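Local atomic coordinates of UDP-N-Acetylglucosamine 2-Epimerase (Thermus thermophilus, PDB entry 1V4V), a protein that probably interconverts UDP-N-acetylglucosamine and UDP-N-acetylmannosamine by epimerising the sugar at its C2 position. Residues Y200-H206 against S275-D281; A270-A274 against E288-V294; I79-A84 against A106-A110. One frame throughout, in Å; residues are numbered along the deposited sequence.

Contact 1 (Y200-H206 against S275-D281)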
ATOM      1  N   TYR A 200      45.464  -8.437 -15.046  1.00 20.16           N
ATOM      2  CA  TYR A 200      44.650  -7.494 -15.799  1.00 19.33           C
ATOM      3  C   TYR A 200      44.197  -6.284 -15.005  1.00 17.69           C
ATOM      4  O   TYR A 200      44.132  -6.314 -13.777  1.00 19.32           O
ATOM      5  CB  TYR A 200      43.376  -8.166 -16.312  1.00 20.19           C
ATOM      6  CG  TYR A 200      43.585  -9.490 -17.007  1.00 21.98           C
ATOM      7  CD1 TYR A 200      43.266 -10.689 -16.368  1.00 24.17           C
ATOM      8  CD2 TYR A 200      44.079  -9.543 -18.307  1.00 23.64           C
ATOM      9  CE1 TYR A 200      43.431 -11.913 -17.013  1.00 27.56           C
ATOM     10  CE2 TYR A 200      44.253 -10.764 -18.963  1.00 25.22           C
ATOM     11  CZ  TYR A 200      43.924 -11.941 -18.309  1.00 27.84           C
ATOM     12  OH  TYR A 200      44.080 -13.147 -18.955  1.00 31.46           O
ATOM     13  N   VAL A 201      43.896  -5.224 -15.746  1.00 17.89           N
ATOM     14  CA  VAL A 201      43.334  -3.996 -15.203  1.00 17.43           C
ATOM     15  C   VAL A 201      42.140  -3.778 -16.124  1.00 18.38           C
ATOM     16  O   VAL A 201      42.305  -3.712 -17.343  1.00 19.80           O
ATOM     17  CB  VAL A 201      44.279  -2.779 -15.336  1.00 17.78           C
ATOM     18  CG1 VAL A 201      43.526  -1.504 -14.970  1.00 18.05           C
ATOM     19  CG2 VAL A 201      45.484  -2.948 -14.409  1.00 19.38           C
ATOM     20  N   THR A 202      40.940  -3.704 -15.560  1.00 18.84           N
ATOM     21  CA  THR A 202      39.759  -3.484 -16.386  1.00 20.21           C
ATOM     22  C   THR A 202      39.516  -1.994 -16.493  1.00 21.17           C
ATOM     23  O   THR A 202      39.596  -1.268 -15.499  1.00 19.76           O
ATOM     24  CB  THR A 202      38.507  -4.164 -15.792  1.00 20.53           C
ATOM     25  OG1 THR A 202      38.685  -5.585 -15.789  1.00 23.25           O
ATOM     26  CG2 THR A 202      37.266  -3.822 -16.624  1.00 20.06           C
ATOM     27  N   VAL A 203      39.254  -1.535 -17.713  1.00 20.68           N
ATOM     28  CA  VAL A 203      38.999  -0.122 -17.957  1.00 20.95           C
ATOM     29  C   VAL A 203      37.623   0.084 -18.565  1.00 24.54           C
ATOM     30  O   VAL A 203      37.202  -0.674 -19.447  1.00 23.33           O
ATOM     31  CB  VAL A 203      40.048   0.490 -18.913  1.00 21.76           C
ATOM     32  CG1 VAL A 203      39.673   1.928 -19.239  1.00 23.00           C
ATOM     33  CG2 VAL A 203      41.435   0.440 -18.284  1.00 21.40           C
ATOM     34  N   THR A 204      36.942   1.122 -18.088  1.00 26.98           N
ATOM     35  CA  THR A 204      35.608   1.479 -18.565  1.00 32.94           C
ATOM     36  C   THR A 204      35.403   3.004 -18.511  1.00 35.75           C
ATOM     37  O   THR A 204      35.572   3.639 -17.463  1.00 35.38           O
ATOM     38  CB  THR A 204      34.513   0.769 -17.721  1.00 36.57           C
ATOM     39  OG1 THR A 204      34.023  -0.368 -18.440  1.00 37.06           O
ATOM     40  CG2 THR A 204      33.362   1.706 -17.386  1.00 39.01           C
HETATM   41  N   MSE A 205      35.090   3.606 -19.656  1.00 37.08           N
HETATM   42  CA  MSE A 205      34.831   5.057 -19.723  1.00 38.58           C
HETATM   43  C   MSE A 205      33.623   5.290 -20.612  1.00 41.68           C
HETATM   44  O   MSE A 205      33.653   4.960 -21.804  1.00 42.65           O
HETATM   45  CB  MSE A 205      36.067   5.747 -20.329  0.50 37.07           C
HETATM   46  CG  MSE A 205      37.307   5.807 -19.401  0.50 35.71           C
HETATM   47 SE   MSE A 205      38.577   7.146 -19.957  0.50 33.87          SE
HETATM   48  CE  MSE A 205      39.255   6.216 -21.459  0.50 31.43           C
ATOM     49  N   HIS A 206      32.551   5.839 -20.051  1.00 45.31           N
ATOM     50  CA  HIS A 206      31.346   6.100 -20.839  1.00 48.36           C
ATOM     51  C   HIS A 206      30.398   7.151 -20.264  1.00 48.40           C
ATOM     52  O   HIS A 206      29.286   7.310 -20.770  1.00 49.36           O
ATOM     53  CB  HIS A 206      30.547   4.812 -21.066  1.00 50.25           C
ATOM     54  CG  HIS A 206      29.942   4.252 -19.815  1.00 53.05           C
ATOM     55  ND1 HIS A 206      28.583   4.250 -19.579  1.00 54.66           N
ATOM     56  CD2 HIS A 206      30.510   3.680 -18.728  1.00 54.63           C
ATOM     57  CE1 HIS A 206      28.342   3.698 -18.403  1.00 55.62           C
ATOM     58  NE2 HIS A 206      29.495   3.343 -17.866  1.00 55.18           N
ATOM     59  N   SER A 275      40.685  -9.130 -12.297  1.00 21.05           N
ATOM     60  CA  SER A 275      41.535  -7.948 -12.410  1.00 20.07           C
ATOM     61  C   SER A 275      42.094  -7.448 -11.082  1.00 20.51           C
ATOM     62  O   SER A 275      41.507  -7.670 -10.021  1.00 20.29           O
ATOM     63  CB  SER A 275      40.761  -6.815 -13.088  1.00 20.88           C
ATOM     64  OG  SER A 275      40.334  -7.198 -14.388  1.00 22.80           O
ATOM     65  N   LEU A 276      43.231  -6.762 -11.164  1.00 17.49           N
ATOM     66  CA  LEU A 276      43.908  -6.203  -9.996  1.00 19.62           C
ATOM     67  C   LEU A 276      43.288  -4.864  -9.638  1.00 19.02           C
ATOM     68  O   LEU A 276      43.395  -4.392  -8.505  1.00 18.84           O
ATOM     69  CB  LEU A 276      45.389  -5.937 -10.308  1.00 25.65           C
ATOM     70  CG  LEU A 276      46.357  -7.049 -10.712  1.00 28.02           C
ATOM     71  CD1 LEU A 276      47.712  -6.435 -11.051  1.00 31.55           C
ATOM     72  CD2 LEU A 276      46.503  -8.051  -9.586  1.00 31.53           C
ATOM     73  N   LEU A 277      42.650  -4.246 -10.624  1.00 18.50           N
ATOM     74  CA  LEU A 277      42.082  -2.920 -10.439  1.00 18.05           C
ATOM     75  C   LEU A 277      41.067  -2.607 -11.523  1.00 17.65           C
ATOM     76  O   LEU A 277      41.181  -3.098 -12.647  1.00 17.84           O
ATOM     77  CB  LEU A 277      43.215  -1.895 -10.516  1.00 17.52           C
ATOM     78  CG  LEU A 277      42.909  -0.405 -10.634  1.00 18.09           C
ATOM     79  CD1 LEU A 277      42.419   0.102  -9.287  1.00 15.97           C
ATOM     80  CD2 LEU A 277      44.166   0.358 -11.072  1.00 17.20           C
ATOM     81  N   LEU A 278      40.080  -1.788 -11.167  1.00 17.45           N
ATOM     82  CA  LEU A 278      39.056  -1.332 -12.103  1.00 17.54           C
ATOM     83  C   LEU A 278      39.186   0.182 -12.232  1.00 19.03           C
ATOM     84  O   LEU A 278      39.217   0.896 -11.224  1.00 19.84           O
ATOM     85  CB  LEU A 278      37.644  -1.651 -11.594  1.00 19.47           C
ATOM     86  CG  LEU A 278      36.547  -0.936 -12.399  1.00 20.54           C
ATOM     87  CD1 LEU A 278      36.531  -1.480 -13.831  1.00 21.72           C
ATOM     88  CD2 LEU A 278      35.184  -1.121 -11.732  1.00 21.27           C
ATOM     89  N   VAL A 279      39.288   0.663 -13.467  1.00 18.49           N
ATOM     90  CA  VAL A 279      39.367   2.094 -13.742  1.00 19.08           C
ATOM     91  C   VAL A 279      38.034   2.418 -14.407  1.00 20.43           C
ATOM     92  O   VAL A 279      37.677   1.804 -15.413  1.00 21.32           O
ATOM     93  CB  VAL A 279      40.513   2.423 -14.723  1.00 20.14           C
ATOM     94  CG1 VAL A 279      40.515   3.920 -15.047  1.00 22.10           C
ATOM     95  CG2 VAL A 279      41.851   2.009 -14.116  1.00 22.24           C
ATOM     96  N   THR A 280      37.285   3.368 -13.857  1.00 20.26           N
ATOM     97  CA  THR A 280      35.990   3.686 -14.450  1.00 21.79           C
ATOM     98  C   THR A 280      35.505   5.089 -14.105  1.00 25.09           C
ATOM     99  O   THR A 280      36.124   5.791 -13.307  1.00 24.38           O
ATOM    100  CB  THR A 280      34.921   2.683 -13.966  1.00 21.31           C
ATOM    101  OG1 THR A 280      33.686   2.923 -14.649  1.00 22.90           O
ATOM    102  CG2 THR A 280      34.686   2.837 -12.453  1.00 22.21           C
ATOM    103  N   ASP A 281      34.401   5.494 -14.724  1.00 26.69           N
ATOM    104  CA  ASP A 281      33.799   6.789 -14.431  1.00 29.78           C
ATOM    105  C   ASP A 281      32.313   6.547 -14.217  1.00 31.53           C
ATOM    106  O   ASP A 281      31.508   7.477 -14.186  1.00 34.20           O
ATOM    107  CB  ASP A 281      34.028   7.795 -15.570  1.00 30.09           C
ATOM    108  CG  ASP A 281      33.350   7.393 -16.871  1.00 30.14           C
ATOM    109  OD1 ASP A 281      33.421   8.191 -17.828  1.00 32.50           O
ATOM    110  OD2 ASP A 281      32.756   6.298 -16.947  1.00 29.04           O
TER
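Y200 O begins the pairing by accepting a hydrogen bond from L276 N (2.8 Å) just where the partner chain turns a corner. V201 meets L277 and V279 on a common face, with V201 CG1 4.0 Å from V279 CG2. T202 bonds through both its N and its O to 275-281, either side of L278: T202 N to L277 O (3.0 Å) and V279 N to T202 O (2.8 Å), the ladder of a parallel pair. T202 OG1 donates to S275 OG (2.7 Å). Such pairing of first and fourth strands marks the topological switch point of a Rossmann-like sheet, here in the C-terminal half of a GT-B fold. V203 sets CG2 4.2 Å from V279 CB, while T204 N continues the ladder to V279 O (2.9 Å). Beyond the strand, the selenomethionine M205 packs on L214, L217 and L221 of helix 214-227. At H206 the backbone N finds D281 OD2 (3.1 Å), and D281 OD1 accepts hydrogen bonds from the backbone N of R207 and from N210 ND2.

Contact 2 (A270-A274 against E288-V294)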
ATOM      1  N   ALA A 270      33.151 -11.484 -14.481  1.00 23.49           N
ATOM      2  CA  ALA A 270      34.275 -12.411 -14.445  1.00 23.48           C
ATOM      3  C   ALA A 270      35.580 -11.662 -14.721  1.00 21.82           C
ATOM      4  O   ALA A 270      36.586 -11.883 -14.048  1.00 24.15           O
ATOM      5  CB  ALA A 270      34.071 -13.520 -15.474  1.00 22.85           C
ATOM      6  N   LEU A 271      35.553 -10.773 -15.708  1.00 22.53           N
ATOM      7  CA  LEU A 271      36.736  -9.989 -16.054  1.00 22.08           C
ATOM      8  C   LEU A 271      37.181  -9.147 -14.862  1.00 21.93           C
ATOM      9  O   LEU A 271      38.358  -9.121 -14.508  1.00 20.69           O
ATOM     10  CB  LEU A 271      36.432  -9.074 -17.238  1.00 22.34           C
ATOM     11  CG  LEU A 271      37.538  -8.104 -17.661  1.00 22.57           C
ATOM     12  CD1 LEU A 271      38.796  -8.875 -18.066  1.00 23.23           C
ATOM     13  CD2 LEU A 271      37.035  -7.262 -18.816  1.00 20.83           C
HETATM   14  N   MSE A 272      36.236  -8.445 -14.245  1.00 22.69           N
HETATM   15  CA  MSE A 272      36.569  -7.620 -13.092  1.00 22.38           C
HETATM   16  C   MSE A 272      37.158  -8.454 -11.963  1.00 22.38           C
HETATM   17  O   MSE A 272      38.165  -8.076 -11.362  1.00 22.18           O
HETATM   18  CB  MSE A 272      35.331  -6.872 -12.584  1.00 23.99           C
HETATM   19  CG  MSE A 272      34.824  -5.784 -13.510  1.00 27.18           C
HETATM   20 SE   MSE A 272      33.444  -4.725 -12.634  1.00 33.36          SE
HETATM   21  CE  MSE A 272      31.986  -5.969 -12.810  1.00 35.93           C
ATOM     22  N   ARG A 273      36.532  -9.590 -11.671  1.00 22.00           N
ATOM     23  CA  ARG A 273      37.010 -10.455 -10.603  1.00 23.26           C
ATOM     24  C   ARG A 273      38.451 -10.907 -10.851  1.00 23.44           C
ATOM     25  O   ARG A 273      39.225 -11.088  -9.910  1.00 22.65           O
ATOM     26  CB  ARG A 273      36.100 -11.678 -10.460  1.00 27.51           C
ATOM     27  CG  ARG A 273      36.415 -12.527  -9.239  1.00 31.04           C
ATOM     28  CD  ARG A 273      35.479 -13.721  -9.122  1.00 36.92           C
ATOM     29  NE  ARG A 273      35.690 -14.685 -10.196  1.00 42.78           N
ATOM     30  CZ  ARG A 273      35.100 -15.875 -10.261  1.00 45.15           C
ATOM     31  NH1 ARG A 273      34.254 -16.249  -9.311  1.00 45.88           N
ATOM     32  NH2 ARG A 273      35.366 -16.692 -11.271  1.00 45.70           N
ATOM     33  N   ALA A 274      38.813 -11.075 -12.118  1.00 22.51           N
ATOM     34  CA  ALA A 274      40.168 -11.506 -12.470  1.00 22.52           C
ATOM     35  C   ALA A 274      41.151 -10.343 -12.578  1.00 22.88           C
ATOM     36  O   ALA A 274      42.322 -10.544 -12.904  1.00 23.85           O
ATOM     37  CB  ALA A 274      40.139 -12.270 -13.793  1.00 24.69           C
ATOM     38  N   GLU A 288      29.938  -2.427  -8.618  1.00 25.61           N
ATOM     39  CA  GLU A 288      30.149  -3.824  -8.974  1.00 27.99           C
ATOM     40  C   GLU A 288      31.554  -4.248  -8.556  1.00 26.63           C
ATOM     41  O   GLU A 288      31.756  -5.346  -8.045  1.00 26.39           O
ATOM     42  CB  GLU A 288      29.978  -4.033 -10.475  1.00 30.87           C
ATOM     43  CG  GLU A 288      28.534  -4.095 -10.931  1.00 38.88           C
ATOM     44  CD  GLU A 288      28.414  -4.598 -12.352  1.00 43.18           C
ATOM     45  OE1 GLU A 288      28.991  -5.668 -12.643  1.00 45.84           O
ATOM     46  OE2 GLU A 288      27.745  -3.933 -13.171  1.00 45.99           O
ATOM     47  N   GLY A 289      32.527  -3.373  -8.777  1.00 26.58           N
ATOM     48  CA  GLY A 289      33.886  -3.703  -8.388  1.00 26.26           C
ATOM     49  C   GLY A 289      33.936  -3.973  -6.897  1.00 25.83           C
ATOM     50  O   GLY A 289      34.546  -4.943  -6.447  1.00 26.71           O
ATOM     51  N   ALA A 290      33.269  -3.124  -6.121  1.00 26.92           N
ATOM     52  CA  ALA A 290      33.246  -3.278  -4.670  1.00 25.72           C
ATOM     53  C   ALA A 290      32.619  -4.599  -4.223  1.00 27.23           C
ATOM     54  O   ALA A 290      33.030  -5.183  -3.219  1.00 26.55           O
ATOM     55  CB  ALA A 290      32.507  -2.099  -4.035  1.00 27.99           C
ATOM     56  N   ALA A 291      31.627  -5.079  -4.968  1.00 28.16           N
ATOM     57  CA  ALA A 291      30.977  -6.340  -4.614  1.00 26.26           C
ATOM     58  C   ALA A 291      31.981  -7.484  -4.737  1.00 27.57           C
ATOM     59  O   ALA A 291      31.973  -8.430  -3.948  1.00 27.21           O
ATOM     60  CB  ALA A 291      29.780  -6.588  -5.536  1.00 26.66           C
ATOM     61  N   LEU A 292      32.862  -7.372  -5.724  1.00 26.21           N
ATOM     62  CA  LEU A 292      33.874  -8.390  -5.981  1.00 25.91           C
ATOM     63  C   LEU A 292      35.160  -8.167  -5.189  1.00 26.24           C
ATOM     64  O   LEU A 292      36.093  -8.962  -5.274  1.00 28.18           O
ATOM     65  CB  LEU A 292      34.188  -8.419  -7.480  1.00 27.03           C
ATOM     66  CG  LEU A 292      33.007  -8.756  -8.398  1.00 29.81           C
ATOM     67  CD1 LEU A 292      33.319  -8.368  -9.838  1.00 30.39           C
ATOM     68  CD2 LEU A 292      32.705 -10.246  -8.286  1.00 32.92           C
ATOM     69  N   GLY A 293      35.211  -7.088  -4.418  1.00 25.29           N
ATOM     70  CA  GLY A 293      36.406  -6.805  -3.643  1.00 23.93           C
ATOM     71  C   GLY A 293      37.548  -6.376  -4.546  1.00 23.30           C
ATOM     72  O   GLY A 293      38.721  -6.631  -4.260  1.00 25.64           O
ATOM     73  N   VAL A 294      37.204  -5.730  -5.654  1.00 22.33           N
ATOM     74  CA  VAL A 294      38.210  -5.254  -6.601  1.00 20.79           C
ATOM     75  C   VAL A 294      38.414  -3.755  -6.402  1.00 20.02           C
ATOM     76  O   VAL A 294      37.449  -2.986  -6.409  1.00 20.50           O
ATOM     77  CB  VAL A 294      37.764  -5.515  -8.057  1.00 20.51           C
ATOM     78  CG1 VAL A 294      38.791  -4.960  -9.036  1.00 21.04           C
ATOM     79  CG2 VAL A 294      37.590  -7.010  -8.280  1.00 20.51           C
TER
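Two helix ends pack by apolar contact, without a hydrogen bond between them, in the C-terminal Rossmann-like domain: the last turn of helix 265-273 against the last turn of helix 283-291 and the chain that leaves it. M272, a selenomethionine, does most of the work. Its CB lies 3.7 Å from L292 CD1, its SE is 4.2 Å from G289 N, and its CE approaches E288 OE1 at 3.0 Å. G293, with positive phi, ends the helix in a Schellman motif, V294 N bonding to G289 O (2.9 Å) and G293 N to A290 O (3.1 Å). The chain thereby turns back, and V294 CG2 comes 3.3 Å from M272 O. L292 CD1 lies 3.9 Å from R273 N, and R273 CB is 4.3 Å from L292 CD2. The two helices precede and follow strand 275-280 in the chain, where M272 also touches L278, and both R273 and L292 lean on helix 177-188.

Contact 3 (I79-A84 against A106-A110)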
ATOM      1  N   ILE A  79      -3.520  -7.144 -14.703  1.00 25.25           N
ATOM      2  CA  ILE A  79      -2.644  -7.969 -13.884  1.00 24.01           C
ATOM      3  C   ILE A  79      -3.302  -8.661 -12.692  1.00 24.53           C
ATOM      4  O   ILE A  79      -3.109  -9.851 -12.472  1.00 24.04           O
ATOM      5  CB  ILE A  79      -1.467  -7.129 -13.326  1.00 24.55           C
ATOM      6  CG1 ILE A  79      -0.603  -6.605 -14.472  1.00 25.36           C
ATOM      7  CG2 ILE A  79      -0.661  -7.944 -12.317  1.00 24.72           C
ATOM      8  CD1 ILE A  79       0.041  -7.692 -15.329  1.00 28.69           C
ATOM      9  N   LEU A  80      -4.080  -7.908 -11.925  1.00 24.43           N
ATOM     10  CA  LEU A  80      -4.691  -8.425 -10.708  1.00 25.03           C
ATOM     11  C   LEU A  80      -5.363  -9.803 -10.706  1.00 25.25           C
ATOM     12  O   LEU A  80      -4.976 -10.675  -9.931  1.00 25.44           O
ATOM     13  CB  LEU A  80      -5.670  -7.387 -10.143  1.00 27.06           C
ATOM     14  CG  LEU A  80      -6.157  -7.650  -8.717  1.00 28.50           C
ATOM     15  CD1 LEU A  80      -4.960  -7.691  -7.768  1.00 30.98           C
ATOM     16  CD2 LEU A  80      -7.129  -6.547  -8.293  1.00 30.56           C
ATOM     17  N   PRO A  81      -6.369 -10.021 -11.570  1.00 25.65           N
ATOM     18  CA  PRO A  81      -7.048 -11.323 -11.587  1.00 25.91           C
ATOM     19  C   PRO A  81      -6.170 -12.508 -11.964  1.00 25.89           C
ATOM     20  O   PRO A  81      -6.175 -13.533 -11.285  1.00 26.11           O
ATOM     21  CB  PRO A  81      -8.182 -11.116 -12.594  1.00 26.67           C
ATOM     22  CG  PRO A  81      -8.415  -9.623 -12.561  1.00 26.89           C
ATOM     23  CD  PRO A  81      -7.001  -9.098 -12.524  1.00 24.64           C
ATOM     24  N   GLN A  82      -5.433 -12.379 -13.058  1.00 26.25           N
ATOM     25  CA  GLN A  82      -4.588 -13.478 -13.493  1.00 26.75           C
ATOM     26  C   GLN A  82      -3.447 -13.743 -12.519  1.00 26.65           C
ATOM     27  O   GLN A  82      -2.958 -14.862 -12.436  1.00 24.11           O
ATOM     28  CB  GLN A  82      -4.047 -13.218 -14.900  1.00 27.90           C
ATOM     29  CG  GLN A  82      -3.110 -12.039 -15.026  1.00 26.98           C
ATOM     30  CD  GLN A  82      -2.540 -11.929 -16.426  1.00 29.39           C
ATOM     31  OE1 GLN A  82      -2.076 -12.920 -17.000  1.00 28.26           O
ATOM     32  NE2 GLN A  82      -2.567 -10.726 -16.983  1.00 26.52           N
ATOM     33  N   ALA A  83      -3.021 -12.716 -11.782  1.00 25.68           N
ATOM     34  CA  ALA A  83      -1.948 -12.901 -10.803  1.00 24.94           C
ATOM     35  C   ALA A  83      -2.490 -13.699  -9.620  1.00 24.68           C
ATOM     36  O   ALA A  83      -1.833 -14.615  -9.121  1.00 24.29           O
ATOM     37  CB  ALA A  83      -1.419 -11.549 -10.319  1.00 24.34           C
ATOM     38  N   ALA A  84      -3.691 -13.347  -9.169  1.00 25.25           N
ATOM     39  CA  ALA A  84      -4.317 -14.044  -8.050  1.00 25.44           C
ATOM     40  C   ALA A  84      -4.504 -15.521  -8.389  1.00 25.70           C
ATOM     41  O   ALA A  84      -4.237 -16.395  -7.564  1.00 25.90           O
ATOM     42  CB  ALA A  84      -5.673 -13.419  -7.732  1.00 26.10           C
ATOM     43  N   ALA A 106       0.312  -4.728  -7.851  1.00 20.92           N
ATOM     44  CA  ALA A 106      -0.848  -5.506  -8.271  1.00 22.14           C
ATOM     45  C   ALA A 106      -0.673  -6.967  -7.870  1.00 22.86           C
ATOM     46  O   ALA A 106      -1.627  -7.615  -7.439  1.00 23.04           O
ATOM     47  CB  ALA A 106      -1.049  -5.387  -9.779  1.00 22.10           C
ATOM     48  N   VAL A 107       0.549  -7.480  -8.001  1.00 21.86           N
ATOM     49  CA  VAL A 107       0.830  -8.866  -7.632  1.00 22.56           C
ATOM     50  C   VAL A 107       0.750  -9.043  -6.119  1.00 22.37           C
ATOM     51  O   VAL A 107       0.174 -10.016  -5.631  1.00 23.10           O
ATOM     52  CB  VAL A 107       2.228  -9.310  -8.143  1.00 22.74           C
ATOM     53  CG1 VAL A 107       2.569 -10.694  -7.616  1.00 24.25           C
ATOM     54  CG2 VAL A 107       2.237  -9.320  -9.667  1.00 23.53           C
ATOM     55  N   ALA A 108       1.319  -8.096  -5.374  1.00 20.05           N
ATOM     56  CA  ALA A 108       1.286  -8.149  -3.918  1.00 18.99           C
ATOM     57  C   ALA A 108      -0.157  -8.080  -3.413  1.00 22.14           C
ATOM     58  O   ALA A 108      -0.523  -8.762  -2.449  1.00 21.06           O
ATOM     59  CB  ALA A 108       2.096  -6.999  -3.328  1.00 19.97           C
ATOM     60  N   TRP A 109      -0.979  -7.261  -4.062  1.00 20.65           N
ATOM     61  CA  TRP A 109      -2.372  -7.142  -3.638  1.00 21.44           C
ATOM     62  C   TRP A 109      -3.126  -8.438  -3.961  1.00 22.13           C
ATOM     63  O   TRP A 109      -3.972  -8.886  -3.185  1.00 21.67           O
ATOM     64  CB  TRP A 109      -3.032  -5.937  -4.320  1.00 24.20           C
ATOM     65  CG  TRP A 109      -4.369  -5.550  -3.733  1.00 24.50           C
ATOM     66  CD1 TRP A 109      -4.826  -5.818  -2.472  1.00 26.19           C
ATOM     67  CD2 TRP A 109      -5.403  -4.802  -4.381  1.00 25.63           C
ATOM     68  NE1 TRP A 109      -6.081  -5.283  -2.297  1.00 25.40           N
ATOM     69  CE2 TRP A 109      -6.458  -4.654  -3.453  1.00 26.35           C
ATOM     70  CE3 TRP A 109      -5.541  -4.240  -5.656  1.00 25.88           C
ATOM     71  CZ2 TRP A 109      -7.638  -3.967  -3.761  1.00 27.53           C
ATOM     72  CZ3 TRP A 109      -6.715  -3.557  -5.962  1.00 28.71           C
ATOM     73  CH2 TRP A 109      -7.745  -3.427  -5.017  1.00 27.34           C
ATOM     74  N   ALA A 110      -2.804  -9.041  -5.102  1.00 21.00           N
ATOM     75  CA  ALA A 110      -3.434 -10.293  -5.509  1.00 21.96           C
ATOM     76  C   ALA A 110      -3.113 -11.363  -4.467  1.00 24.41           C
ATOM     77  O   ALA A 110      -3.990 -12.118  -4.050  1.00 23.56           O
ATOM     78  CB  ALA A 110      -2.915 -10.720  -6.876  1.00 21.44           C
TER
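Neighbouring helices on one side of a Rossmann-like sheet illustrate how small residues allow close approach. Here helices 72-89 and 102-113 of the N-terminal domain of a GT-B fold are the crossovers entering and leaving strand 94-98. Their short segments come within 8.4 Å at a crossing angle of -49°, close to the value expected when i, i+4 ridges of one helix fit the grooves of the other. I79 with A83, L80 with A84, and A106 with A110 supply such pairs.

The contacts between side chains are apolar. I79 CG2 lies 3.6 Å from A106 CB and 4.2 Å from V107 CG2; A83 CB meets A110 CB at 3.8 Å. L80 wedges between A110 and W109, its CD1 3.8 Å from A110 CB and its CD2 3.8 Å from W109 CZ3. A second group joins side chains to backbone: L80 CD1 is 3.4 Å from A106 O, and A110 CB is 3.7 Å from L80 O. No hydrogen bond crosses the interface; those present are helical, such as A83 N to I79 O (2.9 Å). P81, whose nitrogen has no hydrogen to give to the preceding turn, marks a kink.

The third kind of interaction crosses the dimer. W109 meets F105 of the second subunit edge-to-face, while L80 packs on A76 and A84 on P73 of that subunit, so the same helix pair serves the homodimer interface.

Alanine matters most where the backbones are nearest: A84 CA and A110 CA lie 4.6 Å apart, with A110 CB 3.6 Å from A84 N.

In the fold
From the N terminus, contact 3 closes first, bringing 106-110 back to 79-84 around strand 94-98 within the N-terminal sheet domain. The chain then runs on through the rest of the first sheet and helix 177-188 to the second. There contact 1 opens at 200-206, and contact 2 opens at 270-274 before 275-281 closes contact 1; 288-294 closes contact 2 afterwards, so the two cross. They touch, with centres 10 Å apart, L271 packing on T202: contact 1 joins strands in the middle of the sheet and contact 2 the helices that precede and follow strand 275-280. Contact 3 is remote, its centre about 43 and 38 Å from those of contacts 1 and 2.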